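Local coordinates for protein Rubredoxin\:oxygen oxidoreductase (Desulfovibrio gigas, PDB 1E5D) that catalyses the four-electron reduction of dioxygen to two water molecules, using a diiron centre and flavin mononucleotide, at residues E248-D260 with V322-N336. Sequence-based numbering, arbitrary orientation.
Sequences EQKPTNKVVIFYD and VAGTLQYIKGLRPQN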
loop_
_atom_site.group_PDB
_atom_site.type_symbol
_atom_site.label_atom_id
_atom_site.label_comp_id
_atom_site.label_asym_id
_atom_site.label_seq_id
_atom_site.Cartn_x
_atom_site.Cartn_y
_atom_site.Cartn_z
ATOM N N GLU A 248 5.498 26.058 -8.382
ATOM C CA GLU A 248 6.874 26.254 -8.850
ATOM C C GLU A 248 7.798 25.164 -8.320
ATOM O O GLU A 248 8.761 24.821 -9.008
ATOM C CB GLU A 248 7.384 27.655 -8.495
ATOM C CG GLU A 248 7.388 28.596 -9.688
ATOM C CD GLU A 248 7.437 30.067 -9.358
ATOM O OE1 GLU A 248 7.645 30.445 -8.186
ATOM O OE2 GLU A 248 7.267 30.885 -10.294
ATOM N N GLN A 249 7.513 24.615 -7.147
ATOM C CA GLN A 249 8.246 23.437 -6.688
ATOM C C GLN A 249 9.749 23.666 -6.670
ATOM O O GLN A 249 10.584 22.883 -7.117
ATOM C CB GLN A 249 7.874 22.242 -7.579
ATOM C CG GLN A 249 6.465 21.725 -7.294
ATOM C CD GLN A 249 6.026 20.670 -8.290
ATOM O OE1 GLN A 249 6.385 19.501 -8.147
ATOM N NE2 GLN A 249 5.269 21.054 -9.310
ATOM N N LYS A 250 10.113 24.831 -6.128
ATOM C CA LYS A 250 11.542 25.122 -6.039
ATOM C C LYS A 250 12.142 24.305 -4.902
ATOM O O LYS A 250 11.554 24.167 -3.828
ATOM C CB LYS A 250 11.767 26.618 -5.842
ATOM C CG LYS A 250 11.976 27.424 -7.111
ATOM C CD LYS A 250 11.529 26.642 -8.339
ATOM C CE LYS A 250 12.718 26.217 -9.191
ATOM N NZ LYS A 250 12.310 25.760 -10.548
ATOM N N PRO A 251 13.323 23.744 -5.128
ATOM C CA PRO A 251 14.027 22.985 -4.102
ATOM C C PRO A 251 14.286 23.790 -2.833
ATOM O O PRO A 251 14.387 25.007 -2.843
ATOM C CB PRO A 251 15.378 22.678 -4.746
ATOM C CG PRO A 251 15.138 22.766 -6.215
ATOM C CD PRO A 251 14.055 23.786 -6.405
ATOM N N THR A 252 14.407 23.064 -1.736
ATOM C CA THR A 252 14.923 23.533 -0.473
ATOM C C THR A 252 15.937 22.510 0.045
ATOM O O THR A 252 16.130 21.447 -0.553
ATOM C CB THR A 252 13.829 23.737 0.582
ATOM O OG1 THR A 252 13.217 22.468 0.843
ATOM C CG2 THR A 252 12.734 24.653 0.074
ATOM N N ASN A 253 16.573 22.831 1.157
ATOM C CA ASN A 253 17.594 22.017 1.792
ATOM C C ASN A 253 17.002 20.849 2.569
ATOM O O ASN A 253 17.619 20.322 3.490
ATOM C CB ASN A 253 18.403 22.898 2.753
ATOM C CG ASN A 253 19.854 22.482 2.845
ATOM O OD1 ASN A 253 20.346 21.752 1.987
ATOM N ND2 ASN A 253 20.521 22.952 3.892
ATOM N N LYS A 254 15.793 20.448 2.208
ATOM C CA LYS A 254 15.056 19.396 2.889
ATOM C C LYS A 254 15.208 18.064 2.163
ATOM O O LYS A 254 15.054 17.947 0.949
ATOM C CB LYS A 254 13.586 19.788 2.987
ATOM C CG LYS A 254 12.728 18.873 3.844
ATOM C CD LYS A 254 11.357 19.492 4.046
ATOM C CE LYS A 254 10.258 18.450 4.105
ATOM N NZ LYS A 254 8.926 19.074 3.867
ATOM N N VAL A 255 15.530 17.049 2.960
ATOM C CA VAL A 255 15.662 15.700 2.418
ATOM C C VAL A 255 14.611 14.819 3.086
ATOM O O VAL A 255 14.485 14.768 4.306
ATOM C CB VAL A 255 17.079 15.143 2.615
ATOM C CG1 VAL A 255 17.210 13.736 2.053
ATOM C CG2 VAL A 255 18.121 16.040 1.960
ATOM N N VAL A 256 13.825 14.137 2.272
ATOM C CA VAL A 256 12.835 13.170 2.676
ATOM C C VAL A 256 13.366 11.779 2.334
ATOM O O VAL A 256 13.604 11.445 1.174
ATOM C CB VAL A 256 11.486 13.348 1.959
ATOM C CG1 VAL A 256 10.607 12.120 2.201
ATOM C CG2 VAL A 256 10.785 14.615 2.403
ATOM N N ILE A 257 13.556 10.977 3.363
ATOM C CA ILE A 257 13.945 9.587 3.198
ATOM C C ILE A 257 12.754 8.689 3.510
ATOM O O ILE A 257 12.185 8.731 4.605
ATOM C CB ILE A 257 15.114 9.227 4.125
ATOM C CG1 ILE A 257 16.382 10.049 3.893
ATOM C CG2 ILE A 257 15.401 7.737 4.047
ATOM C CD1 ILE A 257 17.331 10.053 5.076
ATOM N N PHE A 258 12.326 7.860 2.563
ATOM C CA PHE A 258 11.236 6.942 2.913
ATOM C C PHE A 258 11.669 5.544 2.486
ATOM O O PHE A 258 12.343 5.330 1.489
ATOM C CB PHE A 258 9.915 7.376 2.327
ATOM C CG PHE A 258 9.586 7.153 0.875
ATOM C CD1 PHE A 258 9.065 5.945 0.443
ATOM C CD2 PHE A 258 9.774 8.137 -0.074
ATOM C CE1 PHE A 258 8.726 5.712 -0.874
ATOM C CE2 PHE A 258 9.441 7.916 -1.400
ATOM C CZ PHE A 258 8.915 6.701 -1.815
ATOM N N TYR A 259 11.280 4.590 3.314
ATOM C CA TYR A 259 11.729 3.221 3.204
ATOM C C TYR A 259 10.663 2.318 3.815
ATOM O O TYR A 259 9.778 2.788 4.527
ATOM C CB TYR A 259 13.072 3.033 3.948
ATOM C CG TYR A 259 12.813 2.909 5.442
ATOM C CD1 TYR A 259 12.465 4.037 6.178
ATOM C CD2 TYR A 259 12.904 1.695 6.119
ATOM C CE1 TYR A 259 12.222 3.960 7.541
ATOM C CE2 TYR A 259 12.652 1.606 7.474
ATOM C CZ TYR A 259 12.310 2.745 8.185
ATOM O OH TYR A 259 12.072 2.632 9.534
ATOM N N ASP A 260 10.829 1.031 3.573
ATOM C CA ASP A 260 10.198 -0.023 4.346
ATOM C C ASP A 260 11.254 -1.104 4.553
ATOM O O ASP A 260 12.320 -1.074 3.933
ATOM C CB ASP A 260 8.944 -0.559 3.682
ATOM C CG ASP A 260 8.025 -1.251 4.671
ATOM O OD1 ASP A 260 8.409 -1.370 5.855
ATOM O OD2 ASP A 260 6.932 -1.684 4.271
ATOM N N VAL A 322 6.277 0.305 -0.398
ATOM C CA VAL A 322 7.169 1.227 -1.102
ATOM C C VAL A 322 6.683 1.431 -2.534
ATOM O O VAL A 322 6.632 2.540 -3.053
ATOM C CB VAL A 322 8.622 0.727 -1.089
ATOM C CG1 VAL A 322 9.494 1.675 -1.891
ATOM C CG2 VAL A 322 9.120 0.618 0.342
ATOM N N ALA A 323 6.307 0.336 -3.174
ATOM C CA ALA A 323 5.750 0.405 -4.518
ATOM C C ALA A 323 4.499 1.268 -4.564
ATOM O O ALA A 323 4.354 2.120 -5.447
ATOM C CB ALA A 323 5.429 -0.992 -5.035
ATOM N N GLY A 324 3.578 1.064 -3.624
ATOM C CA GLY A 324 2.343 1.844 -3.629
ATOM C C GLY A 324 2.597 3.331 -3.468
ATOM O O GLY A 324 1.952 4.168 -4.102
ATOM N N THR A 325 3.549 3.676 -2.605
ATOM C CA THR A 325 3.892 5.075 -2.377
ATOM C C THR A 325 4.556 5.709 -3.581
ATOM O O THR A 325 4.308 6.863 -3.938
ATOM C CB THR A 325 4.837 5.176 -1.163
ATOM O OG1 THR A 325 4.118 4.630 -0.042
ATOM C CG2 THR A 325 5.196 6.615 -0.847
ATOM N N LEU A 326 5.434 4.946 -4.231
ATOM C CA LEU A 326 6.060 5.486 -5.441
ATOM C C LEU A 326 5.005 5.675 -6.523
ATOM O O LEU A 326 5.013 6.691 -7.223
ATOM C CB LEU A 326 7.192 4.584 -5.919
ATOM C CG LEU A 326 8.470 4.695 -5.081
ATOM C CD1 LEU A 326 9.392 3.525 -5.371
ATOM C CD2 LEU A 326 9.145 6.026 -5.351
ATOM N N GLN A 327 4.091 4.720 -6.647
ATOM C CA GLN A 327 3.008 4.873 -7.616
ATOM C C GLN A 327 2.263 6.184 -7.358
ATOM O O GLN A 327 2.050 6.984 -8.256
ATOM C CB GLN A 327 2.003 3.721 -7.584
ATOM C CG GLN A 327 0.934 3.815 -8.675
ATOM C CD GLN A 327 1.581 3.852 -10.054
ATOM O OE1 GLN A 327 2.185 2.859 -10.465
ATOM N NE2 GLN A 327 1.471 4.983 -10.747
ATOM N N TYR A 328 1.883 6.382 -6.098
ATOM C CA TYR A 328 1.159 7.592 -5.724
ATOM C C TYR A 328 1.964 8.814 -6.142
ATOM O O TYR A 328 1.459 9.731 -6.772
ATOM C CB TYR A 328 0.920 7.633 -4.225
ATOM C CG TYR A 328 0.076 8.783 -3.743
ATOM C CD1 TYR A 328 -1.291 8.788 -3.982
ATOM C CD2 TYR A 328 0.618 9.854 -3.042
ATOM C CE1 TYR A 328 -2.087 9.825 -3.547
ATOM C CE2 TYR A 328 -0.181 10.901 -2.603
ATOM C CZ TYR A 328 -1.535 10.883 -2.859
ATOM O OH TYR A 328 -2.347 11.907 -2.435
ATOM N N ILE A 329 3.242 8.776 -5.773
ATOM C CA ILE A 329 4.090 9.945 -5.986
ATOM C C ILE A 329 4.310 10.223 -7.466
ATOM O O ILE A 329 4.217 11.366 -7.913
ATOM C CB ILE A 329 5.439 9.780 -5.275
ATOM C CG1 ILE A 329 5.302 9.676 -3.750
ATOM C CG2 ILE A 329 6.375 10.905 -5.660
ATOM C CD1 ILE A 329 6.656 9.482 -3.093
ATOM N N LYS A 330 4.582 9.167 -8.226
ATOM C CA LYS A 330 4.825 9.345 -9.652
ATOM C C LYS A 330 3.664 10.071 -10.330
ATOM O O LYS A 330 3.871 10.922 -11.194
ATOM C CB LYS A 330 5.075 7.989 -10.306
ATOM C CG LYS A 330 5.092 8.022 -11.826
ATOM C CD LYS A 330 5.474 6.644 -12.349
ATOM C CE LYS A 330 5.422 6.584 -13.871
ATOM N NZ LYS A 330 6.786 6.789 -14.444
ATOM N N GLY A 331 2.439 9.737 -9.933
ATOM C CA GLY A 331 1.262 10.340 -10.524
ATOM C C GLY A 331 1.182 11.822 -10.211
ATOM O O GLY A 331 0.627 12.613 -10.973
ATOM N N LEU A 332 1.733 12.236 -9.064
ATOM C CA LEU A 332 1.551 13.643 -8.698
ATOM C C LEU A 332 2.603 14.540 -9.335
ATOM O O LEU A 332 2.608 15.752 -9.134
ATOM C CB LEU A 332 1.549 13.747 -7.171
ATOM C CG LEU A 332 0.238 13.229 -6.548
ATOM C CD1 LEU A 332 0.401 13.037 -5.050
ATOM C CD2 LEU A 332 -0.914 14.171 -6.864
ATOM N N ARG A 333 3.478 13.909 -10.094
ATOM C CA ARG A 333 4.551 14.507 -10.860
ATOM C C ARG A 333 5.340 15.573 -10.118
ATOM O O ARG A 333 5.403 16.721 -10.568
ATOM C CB ARG A 333 3.962 15.114 -12.145
ATOM C CG ARG A 333 3.158 14.121 -12.962
ATOM C CD ARG A 333 2.384 14.835 -14.063
ATOM N NE ARG A 333 1.925 13.876 -15.063
ATOM C CZ ARG A 333 1.172 14.143 -16.116
ATOM N NH1 ARG A 333 0.748 15.375 -16.368
ATOM N NH2 ARG A 333 0.828 13.162 -16.946
ATOM N N PRO A 334 5.978 15.247 -9.005
ATOM C CA PRO A 334 6.850 16.221 -8.333
ATOM C C PRO A 334 8.030 16.594 -9.226
ATOM O O PRO A 334 8.610 15.746 -9.915
ATOM C CB PRO A 334 7.346 15.462 -7.103
ATOM C CG PRO A 334 7.181 14.023 -7.452
ATOM C CD PRO A 334 5.940 13.954 -8.305
ATOM N N GLN A 335 8.392 17.871 -9.226
ATOM C CA GLN A 335 9.429 18.410 -10.093
ATOM C C GLN A 335 10.652 18.877 -9.315
ATOM O O GLN A 335 10.581 19.115 -8.110
ATOM C CB GLN A 335 8.901 19.617 -10.883
ATOM C CG GLN A 335 7.637 19.367 -11.684
ATOM C CD GLN A 335 7.878 18.436 -12.857
ATOM O OE1 GLN A 335 7.410 17.293 -12.883
ATOM N NE2 GLN A 335 8.617 18.918 -13.855
ATOM N N ASN A 336 11.772 19.048 -10.008
ATOM C CA ASN A 336 12.970 19.660 -9.448
ATOM C C ASN A 336 13.415 18.988 -8.156
ATOM O O ASN A 336 13.585 19.611 -7.114
ATOM C CB ASN A 336 12.780 21.153 -9.195
ATOM C CG ASN A 336 11.956 21.866 -10.243
ATOM O OD1 ASN A 336 12.288 21.950 -11.424
ATOM N ND2 ASN A 336 10.835 22.400 -9.770
HETATM O O HOH W 1 3.864 18.966 -10.791
#
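Phe258 of strand 254-259 drives its ring into the inner side of helix 322-331. Thr325 CG2 lies over one ring face in a CH-pi contact, 4.1 Å from the Phe258 ring centroid, while Leu326 CD2 meets the edge at Phe258 CZ, 3.6 Å away. Ile329 CD1 comes in obliquely, 3.6 Å from Phe258 CE2. CB of Phe258 points toward the helix, and chi1 of 77° places CG between the backbone N and the carbonyl carbon. One turn before Leu326, Val322 CG2 packs on Asp260 CB at 3.5 Å; the Asp260 carboxylate itself is held by Lys290 and Trp288.

At the other end of the contact, the loop before the strand meets the turn after the helix through polar groups. Gln249 OE1, on a side chain extended past CG, accepts a hydrogen bond from the backbone N of Gln335 (2.8 Å), the donor standing 44° out of the carbonyl plane. Asn199 also donates to this oxygen, and a water joins Gln249 NE2 to Arg333 O. Asn336 ND2 returns a bond to Gln249 O (2.7 Å).

Ile297 of helix 294-302 also packs on Phe258, and Ile301 on Ile329. In this flavodoxin-like domain helix 322-331 packs on strand 254-259 of a five-stranded parallel sheet, their N-to-C directions 137° apart, with helix 265-279 touching Val255 and Ile257 of the strand.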